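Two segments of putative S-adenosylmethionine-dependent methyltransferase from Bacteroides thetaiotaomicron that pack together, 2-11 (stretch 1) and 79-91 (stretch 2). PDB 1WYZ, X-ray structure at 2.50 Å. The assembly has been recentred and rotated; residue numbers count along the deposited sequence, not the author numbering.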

# COMPACT_ATOMS: atom_id res chain seq x y z
N GLU A 2 -20.91 1.53 -8.81
CA GLU A 2 -20.63 1.61 -10.27
C GLU A 2 -20.39 3.06 -10.69
O GLU A 2 -19.28 3.41 -11.07
N THR A 3 -21.42 3.89 -10.62
CA THR A 3 -21.25 5.29 -11.01
C THR A 3 -20.38 5.98 -9.97
O THR A 3 -20.82 6.30 -8.86
N ALA A 4 -19.11 6.19 -10.33
CA ALA A 4 -18.14 6.82 -9.43
C ALA A 4 -16.80 7.06 -10.12
O ALA A 4 -16.63 6.77 -11.30
N LEU A 5 -15.85 7.61 -9.35
CA LEU A 5 -14.51 7.88 -9.83
C LEU A 5 -13.61 6.72 -9.38
O LEU A 5 -13.19 6.65 -8.22
N TYR A 6 -13.35 5.81 -10.31
CA TYR A 6 -12.51 4.65 -10.07
C TYR A 6 -11.03 5.01 -10.24
O TYR A 6 -10.62 5.46 -11.31
N LEU A 7 -10.25 4.83 -9.18
CA LEU A 7 -8.81 5.11 -9.22
C LEU A 7 -8.12 3.87 -9.77
O LEU A 7 -7.91 2.91 -9.04
N LEU A 8 -7.76 3.91 -11.05
CA LEU A 8 -7.13 2.76 -11.73
C LEU A 8 -5.61 2.56 -11.68
O LEU A 8 -4.85 3.37 -12.21
N PRO A 9 -5.14 1.47 -11.05
CA PRO A 9 -3.68 1.28 -11.03
C PRO A 9 -3.09 0.57 -12.27
O PRO A 9 -3.77 -0.20 -12.94
N VAL A 10 -1.83 0.86 -12.57
CA VAL A 10 -1.14 0.25 -13.72
C VAL A 10 0.04 -0.59 -13.22
O VAL A 10 0.25 -0.71 -12.01
N THR A 11 0.82 -1.15 -14.14
CA THR A 11 1.97 -1.98 -13.75
C THR A 11 3.15 -1.16 -13.22
O THR A 11 3.36 -0.02 -13.62
N PRO A 79 -18.53 14.93 -16.14
CA PRO A 79 -19.22 13.72 -16.58
C PRO A 79 -19.66 12.89 -15.36
O PRO A 79 -20.79 12.39 -15.32
N LEU A 80 -18.77 12.78 -14.38
CA LEU A 80 -19.08 12.03 -13.16
C LEU A 80 -20.27 12.68 -12.45
O LEU A 80 -21.19 11.99 -11.98
N ALA A 81 -20.25 14.00 -12.38
CA ALA A 81 -21.33 14.75 -11.77
C ALA A 81 -22.62 14.43 -12.54
O ALA A 81 -23.72 14.48 -11.98
N GLY A 82 -22.47 14.09 -13.82
CA GLY A 82 -23.62 13.78 -14.66
C GLY A 82 -24.16 12.36 -14.56
O GLY A 82 -25.22 12.07 -15.13
N GLY A 83 -23.44 11.47 -13.88
CA GLY A 83 -23.91 10.10 -13.74
C GLY A 83 -23.10 9.08 -14.50
O GLY A 83 -23.45 7.90 -14.53
N ALA A 84 -22.01 9.52 -15.12
CA ALA A 84 -21.13 8.61 -15.87
C ALA A 84 -19.89 8.30 -15.03
O ALA A 84 -19.32 9.19 -14.41
N SER A 85 -19.48 7.03 -15.01
CA SER A 85 -18.31 6.63 -14.24
C SER A 85 -17.02 7.10 -14.93
O SER A 85 -16.96 7.17 -16.16
N MSE A 86 -16.00 7.44 -14.14
CA MSE A 86 -14.72 7.89 -14.67
C MSE A 86 -13.54 7.20 -14.01
O MSE A 86 -13.63 6.74 -12.88
N GLY A 87 -12.42 7.14 -14.71
CA GLY A 87 -11.26 6.50 -14.12
C GLY A 87 -10.05 7.41 -14.09
O GLY A 87 -9.95 8.34 -14.88
N VAL A 88 -9.14 7.17 -13.14
CA VAL A 88 -7.91 7.94 -13.04
C VAL A 88 -6.79 6.94 -13.28
O VAL A 88 -6.84 5.82 -12.78
N ILE A 89 -5.79 7.33 -14.07
CA ILE A 89 -4.66 6.44 -14.40
C ILE A 89 -3.31 7.13 -14.25
O ILE A 89 -3.12 8.24 -14.75
N SER A 90 -2.38 6.47 -13.57
CA SER A 90 -1.05 7.05 -13.36
C SER A 90 0.05 6.60 -14.33
O SER A 90 -0.22 5.89 -15.30
N GLU A 91 1.28 7.03 -14.05
CA GLU A 91 2.45 6.70 -14.85
C GLU A 91 2.26 7.05 -16.32
O GLU A 91 3.22 7.09 -17.09

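Stretch 2 leaves a helix, turns at a glycine pair and runs as a strand parallel to strand 5-8, so its side chains meet stretch 1 first from the helix end and then from the two faces of a shared sheet. P79 makes no contact, but L80, one residue on, directs its CA-to-CB bond toward stretch 1. With chi1 t and chi2 p, it sets CD2 3.5 Å from CB of L5 and CD1 3.7 Å from CA of A4, covering a backbone segment whose own methyl group points away.

A81 and G82 lie clear of the contact. G83 is the first residue past the helix to leave helical phi/psi, in a Schellman motif; its positive phi would jam a CB against the preceding carbonyl oxygen, a restraint that by itself calls for glycine. Its carbonyl accepts a weak hydrogen bond from the side chain of T3 (chi1 t), OG1 to O of G83 at 3.5 Å. A84 turns away.

S85 provides the main polar side-chain contact. Its CA-to-CB bond runs sideways, and the m rotamer brings OG to 2.6 Å from O of E2, to which it donates a short hydrogen bond. The same OG lies 3.0 Å from CA of T3, so the hydroxyl is tucked closely against the backbone of stretch 1. It also sits at the edge of the Y6 ring, near the ring plane, 4.3 Å from CE2. Y6 is itself m at chi1, and its OH gives a weak hydrogen bond to O of E2 over 3.5 Å, so this carbonyl receives hydroxyls from both stretches.

From M86 onward the backbones are joined by hydrogen bonds, beginning with N of M86 to O of A4 (3.0 Å) and N of Y6 to O of M86 (2.7 Å), and neighbouring side chains alternate between the faces. M86, a selenomethionine, shares a face with L5, L7 and V88. Its CB is 3.9 Å from CD1 of L5, but the end of its chain, m then t, leads away from stretch 1.

At G87 a CB would point to the face of Y6 and L8. The absence of a side chain matters here: an ideal CB would lie 2.8 Å from CD1 of L8, a clash. As it is, that methyl, carried by an m, t leucine, rests 4.1 Å from CA of G87.

V88, t at chi1, is the most extensively covered residue of either stretch. Its CG2 lies 3.6 Å from CD1 of L5 (chi1 t, chi2 p) and 3.7 Å from CD1 of L7 (chi1 m), making one methyl the meeting point of both leucines.

I89, m at chi1 and t at chi2, returns to the face of L8. Its CG1 is 4.2 Å from CD1 of L8, while CG2 packs more tightly, 3.5 Å from CG1 of V10. S90 contributes little with its side chain, whose OG is hydrogen-bonded elsewhere in the structure. At the end, E91 points toward stretch 1 and lays CG 3.4 Å from CG2 of V10 (chi1 m), although high B factors make this last contact less certain.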

# COMPACT_ATOMS: atom_id res chain seq x y z
CB GLU A 2 -21.80 1.03 -11.07
CG GLU A 2 -21.58 0.94 -12.58
CD GLU A 2 -20.55 -0.11 -12.95
OE1 GLU A 2 -20.61 -1.22 -12.39
OE2 GLU A 2 -19.69 0.18 -13.82
CB THR A 3 -22.63 6.01 -11.12
OG1 THR A 3 -22.42 7.42 -11.25
CG2 THR A 3 -23.49 5.72 -9.91
CB ALA A 4 -17.94 5.93 -8.21
CB LEU A 5 -13.97 9.21 -9.27
CG LEU A 5 -12.55 9.63 -9.69
CD1 LEU A 5 -12.51 9.94 -11.19
CD2 LEU A 5 -12.10 10.85 -8.90
CB TYR A 6 -12.88 3.55 -11.05
CG TYR A 6 -14.16 2.80 -10.71
CD1 TYR A 6 -14.14 1.70 -9.85
CD2 TYR A 6 -15.37 3.15 -11.30
CE1 TYR A 6 -15.29 0.97 -9.59
CE2 TYR A 6 -16.53 2.42 -11.04
CZ TYR A 6 -16.49 1.33 -10.18
OH TYR A 6 -17.62 0.58 -9.94
CB LEU A 7 -8.32 5.41 -7.81
CG LEU A 7 -8.39 6.88 -7.35
CD1 LEU A 7 -9.43 7.65 -8.13
CD2 LEU A 7 -8.67 6.92 -5.86
CB LEU A 8 -7.55 2.77 -13.20
CG LEU A 8 -9.05 2.96 -13.46
CD1 LEU A 8 -9.30 2.97 -14.96
CD2 LEU A 8 -9.82 1.84 -12.78
CB PRO A 9 -3.46 0.50 -9.73
CG PRO A 9 -4.77 -0.21 -9.48
CD PRO A 9 -5.79 0.80 -9.91
CB VAL A 10 -0.59 1.32 -14.72
CG1 VAL A 10 -1.73 2.15 -15.29
CG2 VAL A 10 0.43 2.20 -14.01
CB THR A 11 2.50 -2.82 -14.94
OG1 THR A 11 2.95 -1.95 -15.98
CG2 THR A 11 1.42 -3.75 -15.47
CB PRO A 79 -18.17 13.02 -17.42
CG PRO A 79 -17.48 14.18 -18.08
CD PRO A 79 -17.28 15.12 -16.90
CB LEU A 80 -17.87 12.00 -12.22
CG LEU A 80 -18.14 11.31 -10.88
CD1 LEU A 80 -18.86 9.99 -11.13
CD2 LEU A 80 -16.84 11.08 -10.14
CB ALA A 81 -21.02 16.24 -11.85
CB ALA A 84 -20.72 9.25 -17.19
CB SER A 85 -18.29 5.12 -14.06
OG SER A 85 -19.41 4.69 -13.29
CB MSE A 86 -14.55 9.39 -14.49
CG MSE A 86 -15.58 10.26 -15.18
SE MSE A 86 -15.12 12.13 -14.91
CE MSE A 86 -14.05 12.44 -16.51
CB VAL A 88 -7.74 8.59 -11.64
CG1 VAL A 88 -6.48 9.42 -11.62
CG2 VAL A 88 -8.94 9.46 -11.31
CB ILE A 89 -4.76 5.97 -15.86
CG1 ILE A 89 -6.17 5.46 -16.15
CG2 ILE A 89 -3.73 4.88 -16.12
CD1 ILE A 89 -6.50 5.30 -17.63
CB SER A 90 -0.58 6.77 -11.92
OG SER A 90 -1.35 7.51 -10.99
CB GLU A 91 2.78 5.21 -14.72
CG GLU A 91 2.68 4.69 -13.30
CD GLU A 91 3.42 5.57 -12.31
OE1 GLU A 91 4.67 5.63 -12.38
OE2 GLU A 91 2.75 6.20 -11.46